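Local coordinates for C2 domain protein (Ramazzottius varieornatus, PDB 7DF2) that is found specifically in tardigrades and binds calcium ions through loops at one end of its C2 beta-sandwich, at residues A[162-167]-A[185-190]; A[129-134]-A[143-148]; A[43-48]-A[74-79]. All blocks are in the same frame, centred on the assembly; numbering follows the deposited sequence. Where two conformers were deposited one is given.

Interaction 1 (A[162-167]-A[185-190])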
loop_
_atom_site.group_PDB
_atom_site.type_symbol
_atom_site.label_atom_id
_atom_site.label_comp_id
_atom_site.label_asym_id
_atom_site.label_seq_id
_atom_site.Cartn_x
_atom_site.Cartn_y
_atom_site.Cartn_z
ATOM N N LYS A 162 -18.459 10.292 6.872
ATOM C CA LYS A 162 -18.441 10.826 8.227
ATOM C C LYS A 162 -18.515 9.726 9.272
ATOM O O LYS A 162 -18.018 9.904 10.388
ATOM C CB LYS A 162 -19.576 11.833 8.408
ATOM C CG LYS A 162 -19.280 13.169 7.743
ATOM C CD LYS A 162 -19.704 14.354 8.607
ATOM C CE LYS A 162 -18.579 15.388 8.733
ATOM N NZ LYS A 162 -18.803 16.367 9.844
ATOM N N VAL A 163 -19.108 8.581 8.935
ATOM C CA VAL A 163 -19.238 7.478 9.878
ATOM C C VAL A 163 -18.206 6.376 9.652
ATOM O O VAL A 163 -18.157 5.417 10.437
ATOM C CB VAL A 163 -20.664 6.890 9.832
ATOM C CG1 VAL A 163 -21.686 7.953 10.223
ATOM C CG2 VAL A 163 -20.972 6.332 8.449
ATOM N N ALA A 164 -17.380 6.482 8.611
ATOM C CA ALA A 164 -16.432 5.421 8.296
ATOM C C ALA A 164 -15.302 5.388 9.317
ATOM O O ALA A 164 -14.688 6.420 9.605
ATOM C CB ALA A 164 -15.864 5.623 6.893
ATOM N N GLN A 165 -15.009 4.198 9.845
ATOM C CA GLN A 165 -14.010 4.021 10.890
ATOM C C GLN A 165 -12.731 3.437 10.304
ATOM O O GLN A 165 -12.782 2.541 9.462
ATOM C CB GLN A 165 -14.525 3.089 11.991
ATOM C CG GLN A 165 -15.720 3.621 12.779
ATOM C CD GLN A 165 -15.463 4.992 13.361
ATOM O OE1 GLN A 165 -14.562 5.171 14.180
ATOM N NE2 GLN A 165 -16.257 5.976 12.939
ATOM N N TRP A 166 -11.591 3.938 10.770
ATOM C CA TRP A 166 -10.308 3.354 10.402
ATOM C C TRP A 166 -10.191 1.938 10.947
ATOM O O TRP A 166 -10.618 1.639 12.067
ATOM C CB TRP A 166 -9.158 4.211 10.932
ATOM C CG TRP A 166 -8.943 5.453 10.134
ATOM C CD1 TRP A 166 -9.318 6.722 10.478
ATOM C CD2 TRP A 166 -8.312 5.553 8.848
ATOM N NE1 TRP A 166 -8.969 7.605 9.477
ATOM C CE2 TRP A 166 -8.355 6.912 8.466
ATOM C CE3 TRP A 166 -7.741 4.624 7.973
ATOM C CZ2 TRP A 166 -7.825 7.366 7.256
ATOM C CZ3 TRP A 166 -7.229 5.080 6.759
ATOM C CH2 TRP A 166 -7.263 6.440 6.423
ATOM N N SER A 167 -9.609 1.057 10.144
ATOM C CA SER A 167 -9.255 -0.256 10.630
ATOM C C SER A 167 -8.193 -0.121 11.720
ATOM O O SER A 167 -7.548 0.924 11.851
ATOM C CB SER A 167 -8.719 -1.111 9.491
ATOM O OG SER A 167 -7.405 -0.651 9.170
ATOM N N ARG A 185 -3.382 1.087 7.706
ATOM C CA ARG A 185 -4.787 1.175 8.096
ATOM C C ARG A 185 -5.597 1.499 6.857
ATOM O O ARG A 185 -5.095 2.132 5.925
ATOM C CB ARG A 185 -5.052 2.278 9.128
ATOM C CG ARG A 185 -4.276 2.186 10.408
ATOM C CD ARG A 185 -4.817 3.204 11.402
ATOM N NE ARG A 185 -4.793 4.580 10.900
ATOM C CZ ARG A 185 -5.463 5.582 11.464
ATOM N NH1 ARG A 185 -6.226 5.349 12.534
ATOM N NH2 ARG A 185 -5.383 6.813 10.963
ATOM N N TYR A 186 -6.873 1.122 6.860
ATOM C CA TYR A 186 -7.721 1.517 5.750
ATOM C C TYR A 186 -9.087 1.923 6.264
ATOM O O TYR A 186 -9.495 1.568 7.374
ATOM C CB TYR A 186 -7.876 0.400 4.708
ATOM C CG TYR A 186 -8.697 -0.771 5.187
ATOM C CD1 TYR A 186 -8.105 -1.822 5.875
ATOM C CD2 TYR A 186 -10.069 -0.839 4.933
ATOM C CE1 TYR A 186 -8.859 -2.910 6.319
ATOM C CE2 TYR A 186 -10.827 -1.916 5.371
ATOM C CZ TYR A 186 -10.215 -2.947 6.058
ATOM O OH TYR A 186 -10.968 -4.014 6.487
ATOM N N ARG A 187 -9.759 2.733 5.439
ATOM C CA ARG A 187 -11.171 3.076 5.565
ATOM C C ARG A 187 -11.838 2.833 4.219
ATOM O O ARG A 187 -11.195 2.922 3.169
ATOM C CB ARG A 187 -11.390 4.557 5.968
ATOM C CG ARG A 187 -11.195 4.854 7.432
ATOM C CD ARG A 187 -11.880 6.137 7.886
ATOM N NE ARG A 187 -11.659 7.259 6.974
ATOM C CZ ARG A 187 -12.455 8.323 6.902
ATOM N NH1 ARG A 187 -13.523 8.402 7.686
ATOM N NH2 ARG A 187 -12.193 9.307 6.050
ATOM N N TRP A 188 -13.138 2.548 4.240
ATOM C CA TRP A 188 -13.865 2.595 2.983
ATOM C C TRP A 188 -15.336 2.844 3.266
ATOM O O TRP A 188 -15.864 2.441 4.308
ATOM C CB TRP A 188 -13.674 1.337 2.117
ATOM C CG TRP A 188 -13.989 0.000 2.732
ATOM C CD1 TRP A 188 -14.273 -0.282 4.043
ATOM C CD2 TRP A 188 -14.040 -1.240 2.035
ATOM N NE1 TRP A 188 -14.491 -1.637 4.196
ATOM C CE2 TRP A 188 -14.360 -2.241 2.974
ATOM C CE3 TRP A 188 -13.858 -1.603 0.698
ATOM C CZ2 TRP A 188 -14.495 -3.582 2.616
ATOM C CZ3 TRP A 188 -13.989 -2.939 0.348
ATOM C CH2 TRP A 188 -14.304 -3.907 1.303
ATOM N N TYR A 189 -15.980 3.505 2.316
ATOM C CA TYR A 189 -17.320 4.027 2.541
ATOM C C TYR A 189 -17.963 4.355 1.208
ATOM O O TYR A 189 -17.292 4.747 0.248
ATOM C CB TYR A 189 -17.300 5.276 3.432
ATOM C CG TYR A 189 -16.237 6.286 3.057
ATOM C CD1 TYR A 189 -14.952 6.211 3.600
ATOM C CD2 TYR A 189 -16.515 7.318 2.175
ATOM C CE1 TYR A 189 -13.974 7.136 3.244
ATOM C CE2 TYR A 189 -15.556 8.242 1.825
ATOM C CZ TYR A 189 -14.286 8.151 2.368
ATOM O OH TYR A 189 -13.353 9.089 2.000
ATOM N N ASN A 190 -19.284 4.216 1.174
ATOM C CA ASN A 190 -20.035 4.581 -0.010
ATOM C C ASN A 190 -19.977 6.085 -0.231
ATOM O O ASN A 190 -19.943 6.875 0.717
ATOM C CB ASN A 190 -21.482 4.116 0.130
ATOM C CG ASN A 190 -21.586 2.611 0.276
ATOM O OD1 ASN A 190 -21.198 1.872 -0.618
ATOM N ND2 ASN A 190 -22.115 2.156 1.403
HETATM O O HOH W 1 -14.247 2.183 6.996
HETATM O O HOH W 2 -11.956 0.256 8.068
HETATM O O HOH W 3 -6.841 2.691 13.869
#
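Trp166 lies flat between two arginines of strand 185-190. On one face the guanidinium of Arg185, whose NE is hydrogen-bonded to Asn46 OD1, stacks in a cation-pi contact, centres 4.0 Å apart and planes 11° from parallel. Over the opposite face comes the aliphatic part of Arg187, whose CD sits 3.5 Å from the centroid of the five-membered ring of Trp166, almost on its normal. An indole suits this slot because both its faces are wide and electron-rich, while arginine offers either a flat cation or an apolar chain. A bend at chi3 (-46°) carries the Arg187 guanidinium past the ring, and NH1 donates to Ala164 O at 3.0 Å, near the guanidinium plane but above the carbonyl plane; NH2 is salt-bridged to Glu44 and Glu161.

The loop lies along one strand of the four-stranded sheet of the C2 sandwich and closes with a reciprocal pair of bonds. Ser167 N donates to Tyr186 O at 2.8 Å, and Ser167 OG accepts from Tyr186 N at 3.0 Å, a small hydroxyl standing in for a strand carbonyl. Water 1 joins Gln165 O to Trp188 N.

The small Ala164 lets the loop come close to Tyr189, CB 3.5 Å from CD1.

Interaction 2 (A[129-134]-A[143-148]). With CA (calcium ion), chain D; CA (calcium ion), chain C.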
loop_
_atom_site.group_PDB
_atom_site.type_symbol
_atom_site.label_atom_id
_atom_site.label_comp_id
_atom_site.label_asym_id
_atom_site.label_seq_id
_atom_site.Cartn_x
_atom_site.Cartn_y
_atom_site.Cartn_z
ATOM N N ARG A 129 -0.866 -2.113 -1.755
ATOM C CA ARG A 129 0.471 -2.464 -2.229
ATOM C C ARG A 129 1.450 -1.386 -1.787
ATOM O O ARG A 129 1.178 -0.194 -1.952
ATOM C CB ARG A 129 0.513 -2.610 -3.757
ATOM C CG ARG A 129 -0.279 -3.792 -4.296
ATOM C CD ARG A 129 0.022 -3.985 -5.779
ATOM N NE ARG A 129 -0.738 -5.100 -6.331
ATOM C CZ ARG A 129 -0.305 -6.356 -6.368
ATOM N NH1 ARG A 129 0.895 -6.673 -5.885
ATOM N NH2 ARG A 129 -1.074 -7.299 -6.894
ATOM N N VAL A 130 2.593 -1.801 -1.237
ATOM C CA VAL A 130 3.672 -0.884 -0.889
ATOM C C VAL A 130 4.974 -1.486 -1.390
ATOM O O VAL A 130 5.198 -2.697 -1.267
ATOM C CB VAL A 130 3.768 -0.628 0.634
ATOM C CG1 VAL A 130 4.987 0.238 0.971
ATOM C CG2 VAL A 130 2.499 0.037 1.160
ATOM N N ARG A 131 5.823 -0.651 -1.970
ATOM C CA ARG A 131 7.170 -1.080 -2.326
ATOM C C ARG A 131 8.179 -0.130 -1.701
ATOM O O ARG A 131 8.040 1.097 -1.796
ATOM C CB ARG A 131 7.358 -1.143 -3.844
ATOM C CG ARG A 131 8.821 -1.427 -4.270
ATOM C CD ARG A 131 8.883 -1.623 -5.789
ATOM N NE ARG A 131 10.239 -1.819 -6.285
ATOM C CZ ARG A 131 10.847 -3.000 -6.347
ATOM N NH1 ARG A 131 10.222 -4.093 -5.941
ATOM N NH2 ARG A 131 12.082 -3.088 -6.822
ATOM N N ALA A 132 9.194 -0.695 -1.059
ATOM C CA ALA A 132 10.262 0.087 -0.458
ATOM C C ALA A 132 11.588 -0.337 -1.065
ATOM O O ALA A 132 11.883 -1.532 -1.144
ATOM C CB ALA A 132 10.294 -0.097 1.066
ATOM N N ILE A 133 12.387 0.638 -1.494
ATOM C CA ILE A 133 13.743 0.366 -1.966
ATOM C C ILE A 133 14.682 1.314 -1.242
ATOM O O ILE A 133 14.292 2.382 -0.768
ATOM C CB ILE A 133 13.918 0.511 -3.502
ATOM C CG1 ILE A 133 13.653 1.947 -3.947
ATOM C CG2 ILE A 133 12.972 -0.410 -4.245
ATOM C CD1 ILE A 133 14.900 2.756 -4.226
ATOM N N ASP A 134 15.935 0.888 -1.140
ATOM C CA ASP A 134 17.019 1.741 -0.676
ATOM C C ASP A 134 17.682 2.344 -1.908
ATOM O O ASP A 134 18.106 1.611 -2.807
ATOM C CB ASP A 134 18.024 0.923 0.141
ATOM C CG ASP A 134 19.375 1.607 0.257
ATOM O OD1 ASP A 134 19.405 2.756 0.715
ATOM O OD2 ASP A 134 20.408 1.006 -0.114
ATOM N N ILE A 143 14.193 -3.251 -0.672
ATOM C CA ILE A 143 13.912 -3.588 0.717
ATOM C C ILE A 143 12.835 -4.659 0.705
ATOM O O ILE A 143 13.101 -5.806 1.081
ATOM C CB ILE A 143 13.529 -2.349 1.543
ATOM C CG1 ILE A 143 14.754 -1.443 1.643
ATOM C CG2 ILE A 143 13.094 -2.746 2.947
ATOM C CD1 ILE A 143 14.443 -0.057 2.066
ATOM N N ASP A 144 11.629 -4.326 0.245
ATOM C CA ASP A 144 10.621 -5.364 0.061
ATOM C C ASP A 144 9.412 -4.799 -0.664
ATOM O O ASP A 144 9.248 -3.581 -0.809
ATOM C CB ASP A 144 10.176 -5.996 1.385
ATOM C CG ASP A 144 10.120 -7.525 1.303
ATOM O OD1 ASP A 144 9.759 -8.023 0.219
ATOM O OD2 ASP A 144 10.448 -8.219 2.300
ATOM N N ASN A 145 8.576 -5.728 -1.135
ATOM C CA ASN A 145 7.199 -5.463 -1.534
ATOM C C ASN A 145 6.279 -5.975 -0.429
ATOM O O ASN A 145 6.548 -7.008 0.193
ATOM C CB ASN A 145 6.851 -6.152 -2.858
ATOM C CG ASN A 145 7.663 -5.637 -4.039
ATOM O OD1 ASN A 145 8.031 -4.468 -4.095
ATOM N ND2 ASN A 145 7.924 -6.514 -5.003
ATOM N N TYR A 146 5.183 -5.258 -0.191
ATOM C CA TYR A 146 4.241 -5.592 0.871
ATOM C C TYR A 146 2.840 -5.558 0.281
ATOM O O TYR A 146 2.495 -4.599 -0.409
ATOM C CB TYR A 146 4.345 -4.589 2.040
ATOM C CG TYR A 146 5.748 -4.347 2.534
ATOM C CD1 TYR A 146 6.597 -3.453 1.876
ATOM C CD2 TYR A 146 6.225 -4.986 3.672
ATOM C CE1 TYR A 146 7.885 -3.231 2.321
ATOM C CE2 TYR A 146 7.522 -4.770 4.132
ATOM C CZ TYR A 146 8.348 -3.898 3.454
ATOM O OH TYR A 146 9.638 -3.684 3.906
ATOM N N LYS A 147 2.044 -6.597 0.530
ATOM C CA LYS A 147 0.670 -6.639 0.034
ATOM C C LYS A 147 -0.253 -7.137 1.131
ATOM O O LYS A 147 0.005 -8.176 1.747
ATOM C CB LYS A 147 0.541 -7.534 -1.206
ATOM C CG LYS A 147 -0.877 -7.620 -1.769
ATOM C CD LYS A 147 -0.898 -8.329 -3.119
ATOM C CE LYS A 147 -0.849 -9.846 -2.949
ATOM N NZ LYS A 147 -0.828 -10.546 -4.268
ATOM N N CYS A 148 -1.334 -6.394 1.340
ATOM C CA CYS A 148 -2.339 -6.631 2.364
ATOM C C CYS A 148 -3.698 -6.511 1.690
ATOM O O CYS A 148 -3.924 -5.562 0.934
ATOM C CB CYS A 148 -2.192 -5.595 3.480
ATOM S SG CYS A 148 -3.343 -5.697 4.813
HETATM CA CA CA D . 21.638 3.392 -0.092
HETATM CA CA CA C . 22.374 -0.145 -0.630
HETATM O O HOH W 4 1.456 -9.489 -5.427
HETATM O O HOH W 5 24.516 -1.134 -1.057
HETATM O O HOH W 6 23.593 4.660 -0.723
#
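The beta hairpin of strands 121-136 and 139-150 leads into the calcium-binding end of the C2 sandwich, and Asp134 brings this contact to that site. Its carboxylate bridges two calcium ions: OD1 and OD2 both hold the chain D ion, while OD2 also binds the chain C ion at 2.3 Å. A carboxylate suits the post because its two oxygens can serve two cations; Asp63 and Asp136 are among the residues that complete the sites.

Away from the metals the strands run antiparallel. Val130 and Tyr146 form a hydrogen-bonded pair, exchanging N-H and C=O in both directions. A classic beta bulge follows, in which Ile143 and Asp144 both face Ala132. Ala132 O accepts from Ile143 N at 2.9 Å and from Asp144 N at 3.1 Å, both from the same face of its plane. Ile143 sends CD1 against the backbone of Ile133 and Asp134.

On the face of Val130 and Ala132, the Tyr146 ring turns its edge to Ala132 CB, 4.1 Å from CE1. On the other face Lys147 CD lies over the Arg129 guanidinium, which is salt-bridged to Asp77; water 4 accepts from Arg129 NH1 and from Lys147 NZ, which also bonds to Pro81. Arg131, extended from CG to NE, runs past Asn145 OD1, and its guanidinium, turned at chi4 (87°), lets NH1 donate to that oxygen at 2.9 Å in a bent bond (N-H...O 147°).

Interaction 3 (A[43-48]-A[74-79])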
loop_
_atom_site.group_PDB
_atom_site.type_symbol
_atom_site.label_atom_id
_atom_site.label_comp_id
_atom_site.label_asym_id
_atom_site.label_seq_id
_atom_site.Cartn_x
_atom_site.Cartn_y
_atom_site.Cartn_z
ATOM N N ILE A 43 -11.874 4.151 -1.050
ATOM C CA ILE A 43 -10.963 3.449 -0.155
ATOM C C ILE A 43 -9.828 4.393 0.194
ATOM O O ILE A 43 -9.199 4.960 -0.704
ATOM C CB ILE A 43 -10.398 2.168 -0.798
ATOM C CG1 ILE A 43 -11.533 1.243 -1.236
ATOM C CG2 ILE A 43 -9.439 1.445 0.164
ATOM C CD1 ILE A 43 -11.782 1.290 -2.709
ATOM N N GLU A 44 -9.559 4.548 1.488
ATOM C CA GLU A 44 -8.409 5.306 1.970
ATOM C C GLU A 44 -7.399 4.334 2.546
ATOM O O GLU A 44 -7.766 3.415 3.289
ATOM C CB GLU A 44 -8.820 6.338 3.025
ATOM C CG GLU A 44 -9.843 7.340 2.505
ATOM C CD GLU A 44 -10.194 8.395 3.539
ATOM O OE1 GLU A 44 -9.676 8.326 4.681
ATOM O OE2 GLU A 44 -11.000 9.283 3.216
ATOM N N MET A 45 -6.134 4.521 2.179
ATOM C CA MET A 45 -5.036 3.682 2.639
ATOM C C MET A 45 -4.036 4.565 3.367
ATOM O O MET A 45 -3.453 5.477 2.768
ATOM C CB MET A 45 -4.377 2.967 1.463
ATOM C CG MET A 45 -3.055 2.271 1.780
ATOM S SD MET A 45 -2.424 1.554 0.240
ATOM C CE MET A 45 -0.806 0.989 0.783
ATOM N N ASN A 46 -3.863 4.312 4.659
ATOM C CA ASN A 46 -2.963 5.077 5.514
ATOM C C ASN A 46 -1.724 4.229 5.765
ATOM O O ASN A 46 -1.814 3.156 6.376
ATOM C CB ASN A 46 -3.672 5.427 6.820
ATOM C CG ASN A 46 -2.812 6.203 7.807
ATOM O OD1 ASN A 46 -2.924 5.981 9.020
ATOM N ND2 ASN A 46 -2.025 7.166 7.324
ATOM N N VAL A 47 -0.577 4.690 5.277
ATOM C CA VAL A 47 0.692 4.018 5.531
ATOM C C VAL A 47 1.277 4.637 6.793
ATOM O O VAL A 47 1.714 5.789 6.791
ATOM C CB VAL A 47 1.640 4.135 4.336
ATOM C CG1 VAL A 47 3.009 3.527 4.673
ATOM C CG2 VAL A 47 1.009 3.434 3.139
ATOM N N VAL A 48 1.257 3.872 7.886
ATOM C CA VAL A 48 1.578 4.422 9.194
ATOM C C VAL A 48 3.084 4.501 9.391
ATOM O O VAL A 48 3.638 5.569 9.672
ATOM C CB VAL A 48 0.915 3.581 10.301
ATOM C CG1 VAL A 48 1.281 4.135 11.674
ATOM C CG2 VAL A 48 -0.616 3.549 10.083
ATOM N N ALA A 74 3.281 3.610 -2.855
ATOM C CA ALA A 74 2.062 2.909 -2.468
ATOM C C ALA A 74 0.999 3.017 -3.553
ATOM O O ALA A 74 0.979 3.958 -4.352
ATOM C CB ALA A 74 1.488 3.450 -1.150
ATOM N N PHE A 75 0.097 2.035 -3.555
ATOM C CA PHE A 75 -0.988 1.981 -4.530
ATOM C C PHE A 75 -2.131 1.149 -3.962
ATOM O O PHE A 75 -1.888 0.131 -3.307
ATOM C CB PHE A 75 -0.477 1.380 -5.847
ATOM C CG PHE A 75 -1.453 1.488 -6.991
ATOM C CD1 PHE A 75 -1.546 2.661 -7.729
ATOM C CD2 PHE A 75 -2.257 0.411 -7.336
ATOM C CE1 PHE A 75 -2.431 2.759 -8.795
ATOM C CE2 PHE A 75 -3.144 0.504 -8.398
ATOM C CZ PHE A 75 -3.229 1.683 -9.122
ATOM N N ILE A 76 -3.371 1.581 -4.208
ATOM C CA ILE A 76 -4.552 0.790 -3.869
ATOM C C ILE A 76 -4.941 0.023 -5.130
ATOM O O ILE A 76 -5.382 0.630 -6.115
ATOM C CB ILE A 76 -5.712 1.677 -3.385
ATOM C CG1 ILE A 76 -5.339 2.427 -2.105
ATOM C CG2 ILE A 76 -6.957 0.846 -3.178
ATOM C CD1 ILE A 76 -6.272 3.634 -1.795
ATOM N N ASP A 77 -4.776 -1.308 -5.108
ATOM C CA ASP A 77 -4.967 -2.146 -6.299
ATOM C C ASP A 77 -6.365 -2.763 -6.276
ATOM O O ASP A 77 -6.587 -3.816 -5.670
ATOM C CB ASP A 77 -3.887 -3.225 -6.370
ATOM C CG ASP A 77 -3.990 -4.077 -7.636
ATOM O OD1 ASP A 77 -4.875 -3.799 -8.487
ATOM O OD2 ASP A 77 -3.177 -5.018 -7.772
ATOM N N THR A 78 -7.298 -2.138 -6.985
ATOM C CA THR A 78 -8.664 -2.638 -7.043
ATOM C C THR A 78 -8.894 -3.639 -8.167
ATOM O O THR A 78 -10.003 -4.177 -8.272
ATOM C CB THR A 78 -9.635 -1.471 -7.223
ATOM O OG1 THR A 78 -9.263 -0.737 -8.395
ATOM C CG2 THR A 78 -9.604 -0.551 -5.981
ATOM N N GLU A 79 -7.892 -3.900 -9.001
ATOM C CA GLU A 79 -8.078 -4.660 -10.233
ATOM C C GLU A 79 -7.320 -5.977 -10.277
ATOM O O GLU A 79 -7.852 -6.970 -10.785
ATOM C CB GLU A 79 -7.660 -3.811 -11.444
ATOM C CG GLU A 79 -8.305 -2.434 -11.525
ATOM C CD GLU A 79 -7.829 -1.656 -12.742
ATOM O OE1 GLU A 79 -7.154 -2.259 -13.600
ATOM O OE2 GLU A 79 -8.124 -0.447 -12.846
#
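Ile76 and Met45 meet across the interior of the beta sandwich, with Ile43 completing the trio that gives up most surface. Strands 43-48 and 74-77 belong to different sheets: their axes, 149° apart in direction, come no closer than 8.2 Å, too far for backbone bonding, so the side chains bridge the gap.

Ile76 reaches over with its longer branch. CG1 stands opposite its carbonyl carbon (chi1 -62°), which sends the branch toward the other sheet; CG1 comes 3.7 Å from Met45 CB, and CD1 ends 3.4 Å from Ile43 O. The second branch, CG2, faces Ile43 CG2 at 4.2 Å. A beta-branched residue suits this place because its two arms reach two neighbours while its backbone stays in the strand. Replacing Ile76 by alanine would remove both branches and is likely to leave Met45 CB and Ile43 CG2 without their partners on the facing strand, opening a gap between the sheets.

Met45 slides past Ile76 in the opposite direction. With CG anti to the backbone N (chi1 169°) and the rest extended, the chain carries SD past Ile76 CG1 at 3.8 Å and brings the terminal CE to Ala74 CB at 3.9 Å. A long, unbranched thioether suits a path between sheets, and the small Ala74 accepts its tip; Val47 CG2 approaches the same methyl. Ile43 also extends CD1 toward Thr78 CG2.

Met128, Val130 and Ile126 of the neighbouring strand 121-136 continue this core. Apolar side chains carry the contact, so cohesion rests on shape and the exclusion of water rather than on directed polar bonds.

Along the chain, interaction 3 closes first, then interaction 2, then interaction 1, each ending before the next begins. Interaction 3 lies near the middle, its centre about 12 Å from each of the others, whose centres are about 23 Å apart. It shares the four-stranded sheet with interaction 1, where strands 41-51 and 181-190 are neighbours, and the other sheet with interaction 2, where strands 70-77 and 121-136 pair. Direct contacts continue across both borders: Glu44 to Tyr189 on one side, Val130 against Met45 on the other. The core between the sheets thereby connects the outer loop of interaction 1 to the hairpin that carries a calcium ligand at its metal-binding end.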